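Local coordinates for agenet domain-containing protein (Arabidopsis thaliana, PDB 6IE4), which binds histone H3 tails methylated on lysine, probably reading this mark through its tandem Agenet domains, at residues W108-F122 with F125-E139. Numbering follows the deposited sequence.
Sequences WWEGDVTEVLDDGKF and FFRSSKEQIRFRKDE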
loop_
_atom_site.group_PDB
_atom_site.type_symbol
_atom_site.label_atom_id
_atom_site.label_comp_id
_atom_site.label_asym_id
_atom_site.label_seq_id
_atom_site.Cartn_x
_atom_site.Cartn_y
_atom_site.Cartn_z
ATOM N N TRP A 108 2.925 -0.156 1.076
ATOM C CA TRP A 108 2.606 1.244 1.325
ATOM C C TRP A 108 1.859 1.416 2.638
ATOM O O TRP A 108 0.835 0.775 2.855
ATOM C CB TRP A 108 1.795 1.802 0.162
ATOM C CG TRP A 108 2.595 1.834 -1.083
ATOM C CD1 TRP A 108 2.512 0.981 -2.132
ATOM C CD2 TRP A 108 3.650 2.750 -1.392
ATOM N NE1 TRP A 108 3.434 1.317 -3.103
ATOM C CE2 TRP A 108 4.146 2.404 -2.670
ATOM C CE3 TRP A 108 4.223 3.829 -0.714
ATOM C CZ2 TRP A 108 5.173 3.111 -3.294
ATOM C CZ3 TRP A 108 5.235 4.528 -1.335
ATOM C CH2 TRP A 108 5.703 4.164 -2.616
ATOM N N TRP A 109 2.387 2.233 3.536
ATOM C CA TRP A 109 1.721 2.531 4.798
ATOM C C TRP A 109 1.432 4.019 4.906
ATOM O O TRP A 109 2.272 4.855 4.557
ATOM C CB TRP A 109 2.574 2.048 5.992
ATOM C CG TRP A 109 2.745 0.562 5.959
ATOM C CD1 TRP A 109 3.565 -0.154 5.128
ATOM C CD2 TRP A 109 2.058 -0.395 6.762
ATOM N NE1 TRP A 109 3.421 -1.500 5.367
ATOM C CE2 TRP A 109 2.512 -1.672 6.373
ATOM C CE3 TRP A 109 1.113 -0.296 7.781
ATOM C CZ2 TRP A 109 2.052 -2.834 6.962
ATOM C CZ3 TRP A 109 0.646 -1.445 8.358
ATOM C CH2 TRP A 109 1.119 -2.707 7.952
ATOM N N GLU A 110 0.283 4.351 5.469
ATOM C CA GLU A 110 -0.193 5.718 5.474
ATOM C C GLU A 110 0.166 6.362 6.805
ATOM O O GLU A 110 0.044 5.736 7.864
ATOM C CB GLU A 110 -1.701 5.759 5.255
ATOM C CG GLU A 110 -2.310 7.111 5.548
ATOM C CD GLU A 110 -3.826 7.115 5.592
ATOM O OE1 GLU A 110 -4.454 6.047 5.447
ATOM O OE2 GLU A 110 -4.389 8.212 5.781
ATOM N N GLY A 111 0.591 7.620 6.737
ATOM C CA GLY A 111 1.060 8.345 7.903
ATOM C C GLY A 111 1.094 9.827 7.613
ATOM O O GLY A 111 0.960 10.253 6.456
ATOM N N ASP A 112 1.195 10.612 8.690
ATOM C CA ASP A 112 1.360 12.058 8.588
ATOM C C ASP A 112 2.842 12.406 8.565
ATOM O O ASP A 112 3.656 11.700 9.147
ATOM C CB ASP A 112 0.683 12.792 9.754
ATOM C CG ASP A 112 -0.784 12.373 9.974
ATOM O OD1 ASP A 112 -1.027 11.314 10.603
ATOM O OD2 ASP A 112 -1.699 13.130 9.563
ATOM N N VAL A 113 3.188 13.515 7.905
ATOM C CA VAL A 113 4.541 14.062 7.973
ATOM C C VAL A 113 4.611 15.015 9.153
ATOM O O VAL A 113 3.900 16.025 9.190
ATOM C CB VAL A 113 4.910 14.807 6.681
ATOM C CG1 VAL A 113 6.309 15.391 6.783
ATOM C CG2 VAL A 113 4.806 13.905 5.475
ATOM N N THR A 114 5.514 14.748 10.091
ATOM C CA THR A 114 5.575 15.612 11.256
ATOM C C THR A 114 6.772 16.534 11.225
ATOM O O THR A 114 6.733 17.590 11.865
ATOM C CB THR A 114 5.618 14.804 12.555
ATOM O OG1 THR A 114 6.678 13.850 12.492
ATOM C CG2 THR A 114 4.301 14.086 12.783
ATOM N N GLU A 115 7.807 16.182 10.468
ATOM C CA GLU A 115 9.019 16.977 10.405
ATOM C C GLU A 115 9.608 16.892 9.003
ATOM O O GLU A 115 9.628 15.813 8.398
ATOM C CB GLU A 115 10.010 16.487 11.463
ATOM C CG GLU A 115 11.297 17.265 11.567
ATOM C CD GLU A 115 11.905 17.188 12.962
ATOM O OE1 GLU A 115 11.794 16.121 13.611
ATOM O OE2 GLU A 115 12.497 18.199 13.400
ATOM N N VAL A 116 10.082 18.032 8.494
ATOM C CA VAL A 116 10.816 18.116 7.232
ATOM C C VAL A 116 12.264 18.416 7.590
ATOM O O VAL A 116 12.536 19.394 8.294
ATOM C CB VAL A 116 10.235 19.208 6.312
ATOM C CG1 VAL A 116 11.258 19.659 5.293
ATOM C CG2 VAL A 116 8.955 18.726 5.616
ATOM N N LEU A 117 13.187 17.568 7.140
ATOM C CA LEU A 117 14.575 17.619 7.584
ATOM C C LEU A 117 15.478 18.177 6.485
ATOM O O LEU A 117 15.202 18.010 5.293
ATOM C CB LEU A 117 15.064 16.223 8.007
ATOM C CG LEU A 117 14.232 15.385 8.996
ATOM C CD1 LEU A 117 14.528 13.890 8.827
ATOM C CD2 LEU A 117 14.444 15.786 10.435
ATOM N N ASP A 118 16.602 18.790 6.898
ATOM C CA ASP A 118 17.429 19.596 5.992
ATOM C C ASP A 118 18.003 18.816 4.824
ATOM O O ASP A 118 18.523 19.438 3.887
ATOM C CB ASP A 118 18.624 20.225 6.717
ATOM C CG ASP A 118 18.221 21.142 7.846
ATOM O OD1 ASP A 118 17.090 21.022 8.366
ATOM O OD2 ASP A 118 19.054 21.999 8.203
ATOM N N ASP A 119 17.892 17.496 4.829
ATOM C CA ASP A 119 18.592 16.691 3.842
ATOM C C ASP A 119 17.643 15.851 3.000
ATOM O O ASP A 119 17.899 14.663 2.759
ATOM C CB ASP A 119 19.614 15.808 4.555
ATOM C CG ASP A 119 19.051 15.173 5.804
ATOM O OD1 ASP A 119 18.409 15.899 6.602
ATOM O OD2 ASP A 119 19.259 13.949 5.984
ATOM N N GLY A 120 16.549 16.455 2.533
ATOM C CA GLY A 120 15.663 15.709 1.667
ATOM C C GLY A 120 14.883 14.620 2.362
ATOM O O GLY A 120 14.268 13.795 1.674
ATOM N N LYS A 121 15.000 14.506 3.689
ATOM C CA LYS A 121 14.385 13.440 4.465
ATOM C C LYS A 121 13.190 13.966 5.249
ATOM O O LYS A 121 13.059 15.164 5.513
ATOM C CB LYS A 121 15.408 12.795 5.415
ATOM C CG LYS A 121 16.577 12.121 4.680
ATOM C CD LYS A 121 17.429 11.253 5.606
ATOM C CE LYS A 121 18.448 10.406 4.827
ATOM N NZ LYS A 121 19.418 11.192 4.001
ATOM N N PHE A 122 12.303 13.043 5.601
ATOM C CA PHE A 122 11.083 13.370 6.311
ATOM C C PHE A 122 10.930 12.399 7.460
ATOM O O PHE A 122 11.475 11.290 7.439
ATOM C CB PHE A 122 9.857 13.291 5.378
ATOM C CG PHE A 122 10.048 14.028 4.084
ATOM C CD1 PHE A 122 10.679 13.420 3.017
ATOM C CD2 PHE A 122 9.646 15.344 3.955
ATOM C CE1 PHE A 122 10.882 14.103 1.843
ATOM C CE2 PHE A 122 9.841 16.022 2.787
ATOM C CZ PHE A 122 10.467 15.402 1.729
ATOM N N PHE A 125 4.631 10.126 11.091
ATOM C CA PHE A 125 3.908 9.561 12.230
ATOM C C PHE A 125 2.798 8.620 11.774
ATOM O O PHE A 125 1.919 9.022 11.013
ATOM C CB PHE A 125 3.319 10.650 13.126
ATOM C CG PHE A 125 2.475 10.096 14.233
ATOM C CD1 PHE A 125 3.067 9.350 15.245
ATOM C CD2 PHE A 125 1.106 10.328 14.282
ATOM C CE1 PHE A 125 2.323 8.821 16.265
ATOM C CE2 PHE A 125 0.348 9.810 15.311
ATOM C CZ PHE A 125 0.969 9.051 16.305
ATOM N N PHE A 126 2.843 7.374 12.246
ATOM C CA PHE A 126 1.813 6.371 11.987
ATOM C C PHE A 126 0.907 6.185 13.205
ATOM O O PHE A 126 1.374 5.785 14.274
ATOM C CB PHE A 126 2.459 5.041 11.580
ATOM C CG PHE A 126 3.378 5.159 10.395
ATOM C CD1 PHE A 126 4.702 5.548 10.560
ATOM C CD2 PHE A 126 2.913 4.941 9.118
ATOM C CE1 PHE A 126 5.538 5.683 9.475
ATOM C CE2 PHE A 126 3.744 5.082 8.022
ATOM C CZ PHE A 126 5.051 5.449 8.192
ATOM N N ARG A 127 -0.410 6.379 13.009
ATOM C CA ARG A 127 -1.333 6.469 14.138
ATOM C C ARG A 127 -1.745 5.102 14.642
ATOM O O ARG A 127 -1.867 4.906 15.853
ATOM C CB ARG A 127 -2.602 7.209 13.746
ATOM C CG ARG A 127 -2.424 8.635 13.363
ATOM C CD ARG A 127 -3.751 9.311 13.486
ATOM N NE ARG A 127 -3.888 10.435 12.575
ATOM C CZ ARG A 127 -5.065 10.923 12.192
ATOM N NH1 ARG A 127 -6.193 10.381 12.664
ATOM N NH2 ARG A 127 -5.112 11.958 11.358
ATOM N N SER A 128 -2.027 4.164 13.735
ATOM C CA SER A 128 -2.356 2.813 14.167
ATOM C C SER A 128 -1.227 2.198 14.997
ATOM O O SER A 128 -1.479 1.518 15.999
ATOM C CB SER A 128 -2.672 1.941 12.956
ATOM O OG SER A 128 -1.798 2.240 11.877
ATOM N N SER A 129 0.024 2.432 14.626
ATOM C CA SER A 129 1.094 1.708 15.292
ATOM C C SER A 129 1.922 2.584 16.222
ATOM O O SER A 129 2.939 2.118 16.737
ATOM C CB SER A 129 1.994 1.041 14.259
ATOM O OG SER A 129 2.636 1.998 13.454
ATOM N N LYS A 130 1.496 3.830 16.468
ATOM C CA LYS A 130 2.219 4.769 17.330
ATOM C C LYS A 130 3.681 4.900 16.894
ATOM O O LYS A 130 4.569 5.173 17.697
ATOM C CB LYS A 130 2.117 4.360 18.810
ATOM C CG LYS A 130 0.805 4.730 19.565
ATOM C CD LYS A 130 -0.443 3.906 19.108
ATOM C CE LYS A 130 -1.700 4.188 19.998
ATOM N NZ LYS A 130 -3.051 3.977 19.326
ATOM N N GLU A 131 3.953 4.705 15.613
ATOM C CA GLU A 131 5.317 4.683 15.108
ATOM C C GLU A 131 5.732 6.026 14.501
ATOM O O GLU A 131 4.921 6.783 13.947
ATOM C CB GLU A 131 5.457 3.588 14.055
ATOM C CG GLU A 131 6.001 2.289 14.565
ATOM C CD GLU A 131 5.862 1.160 13.555
ATOM O OE1 GLU A 131 4.899 1.152 12.763
ATOM O OE2 GLU A 131 6.783 0.328 13.485
ATOM N N GLN A 132 7.042 6.266 14.524
ATOM C CA GLN A 132 7.604 7.535 14.077
ATOM C C GLN A 132 8.909 7.168 13.408
ATOM O O GLN A 132 9.868 6.821 14.104
ATOM C CB GLN A 132 7.831 8.485 15.250
ATOM C CG GLN A 132 8.481 9.835 14.914
ATOM C CD GLN A 132 7.488 10.850 14.388
ATOM O OE1 GLN A 132 6.439 11.076 14.999
ATOM N NE2 GLN A 132 7.798 11.453 13.241
ATOM N N ILE A 133 8.941 7.254 12.076
ATOM C CA ILE A 133 10.011 6.708 11.247
ATOM C C ILE A 133 10.423 7.741 10.204
ATOM O O ILE A 133 9.574 8.454 9.658
ATOM C CB ILE A 133 9.563 5.395 10.576
ATOM C CG1 ILE A 133 8.916 4.473 11.624
ATOM C CG2 ILE A 133 10.736 4.730 9.810
ATOM C CD1 ILE A 133 8.395 3.175 11.078
ATOM N N ARG A 134 11.740 7.879 10.005
ATOM C CA ARG A 134 12.334 8.698 8.944
ATOM C C ARG A 134 12.341 8.001 7.588
ATOM O O ARG A 134 12.497 6.779 7.507
ATOM C CB ARG A 134 13.757 9.092 9.321
ATOM C CG ARG A 134 13.795 10.290 10.240
ATOM C CD ARG A 134 15.189 10.560 10.766
ATOM N NE ARG A 134 15.216 11.563 11.827
ATOM C CZ ARG A 134 16.315 12.222 12.174
ATOM N NH1 ARG A 134 16.279 13.115 13.160
ATOM N NH2 ARG A 134 17.463 11.950 11.550
ATOM N N PHE A 135 12.122 8.782 6.521
ATOM C CA PHE A 135 12.190 8.270 5.158
ATOM C C PHE A 135 12.797 9.301 4.220
ATOM O O PHE A 135 12.700 10.511 4.440
ATOM C CB PHE A 135 10.804 7.881 4.608
ATOM C CG PHE A 135 10.126 6.795 5.381
ATOM C CD1 PHE A 135 10.376 5.460 5.092
ATOM C CD2 PHE A 135 9.259 7.105 6.410
ATOM C CE1 PHE A 135 9.766 4.458 5.807
ATOM C CE2 PHE A 135 8.642 6.105 7.134
ATOM C CZ PHE A 135 8.884 4.780 6.824
ATOM N N ARG A 136 13.362 8.796 3.127
ATOM C CA ARG A 136 13.796 9.625 2.019
ATOM C C ARG A 136 12.607 9.904 1.110
ATOM O O ARG A 136 11.609 9.169 1.118
ATOM C CB ARG A 136 14.904 8.935 1.232
ATOM C CG ARG A 136 16.144 8.666 2.034
ATOM C CD ARG A 136 17.166 8.008 1.160
ATOM N NE ARG A 136 16.617 6.791 0.574
ATOM C CZ ARG A 136 16.525 5.635 1.225
ATOM N NH1 ARG A 136 16.917 5.555 2.495
ATOM N NH2 ARG A 136 16.010 4.576 0.622
ATOM N N LYS A 137 12.709 10.995 0.336
ATOM C CA LYS A 137 11.574 11.419 -0.480
ATOM C C LYS A 137 11.126 10.308 -1.410
ATOM O O LYS A 137 9.927 10.114 -1.622
ATOM C CB LYS A 137 11.900 12.679 -1.288
ATOM C CG LYS A 137 10.669 13.192 -2.055
ATOM C CD LYS A 137 10.908 14.424 -2.905
ATOM C CE LYS A 137 9.563 15.133 -3.183
ATOM N NZ LYS A 137 9.538 15.934 -4.461
ATOM N N ASP A 138 12.066 9.547 -1.936
ATOM C CA ASP A 138 11.724 8.523 -2.900
ATOM C C ASP A 138 11.122 7.290 -2.232
ATOM O O ASP A 138 10.824 6.317 -2.922
ATOM C CB ASP A 138 12.968 8.132 -3.684
ATOM C CG ASP A 138 13.909 7.326 -2.863
ATOM O OD1 ASP A 138 14.251 7.765 -1.741
ATOM O OD2 ASP A 138 14.354 6.269 -3.361
ATOM N N GLU A 139 10.899 7.320 -0.917
ATOM C CA GLU A 139 10.220 6.238 -0.224
ATOM C C GLU A 139 8.792 6.615 0.105
ATOM O O GLU A 139 8.049 5.790 0.644
ATOM C CB GLU A 139 10.946 5.872 1.076
ATOM C CG GLU A 139 12.455 5.744 0.978
ATOM C CD GLU A 139 13.083 5.201 2.267
ATOM O OE1 GLU A 139 12.938 3.982 2.512
ATOM O OE2 GLU A 139 13.721 5.982 3.024
#
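F122 pairs with F135, and D112 with F125, in two consecutive antiparallel hairpins, a three-strand meander in the antiparallel sheet of an Agenet domain, a member of the SH3 clan. Both are hydrogen-bonded pairs: F122 N gives to F135 O at 2.8 Å and F135 N returns to F122 O, while D112 and F125 exchange a like pair of backbone bonds. F122 has the most surface covered. With CG beside its backbone N and anti to the carbonyl carbon (chi1 -49°), it places its ring beside the 3-10 segment 137-139, alongside K137, whose CB meets the ring edge at CE1, 3.6 Å away. An alanine here would keep the backbone pairing but would probably leave K137 CB without its apolar neighbour and open a gap. F125 packs its CB 3.6 Å from T114 CG2. A classic beta bulge at T114 and E115, opposite S123, precedes the turn; Q132 NE2 reaches T114 OG1 at 2.7 Å and also bonds S123 OG. D112 OD1 forms a salt bridge to R127 NE at 3.6 Å, carboxylate and guanidinium nearly coplanar (9°). F126 sets CE2 3.8 Å from W109 CB, and both aromatics pack on a modified side chain of the bound peptide, consistent with an aromatic methyllysine pocket. Between the two outer strands of the meander, L117 CD1 sits over one face of the R134 guanidinium, 3.9 Å from NE.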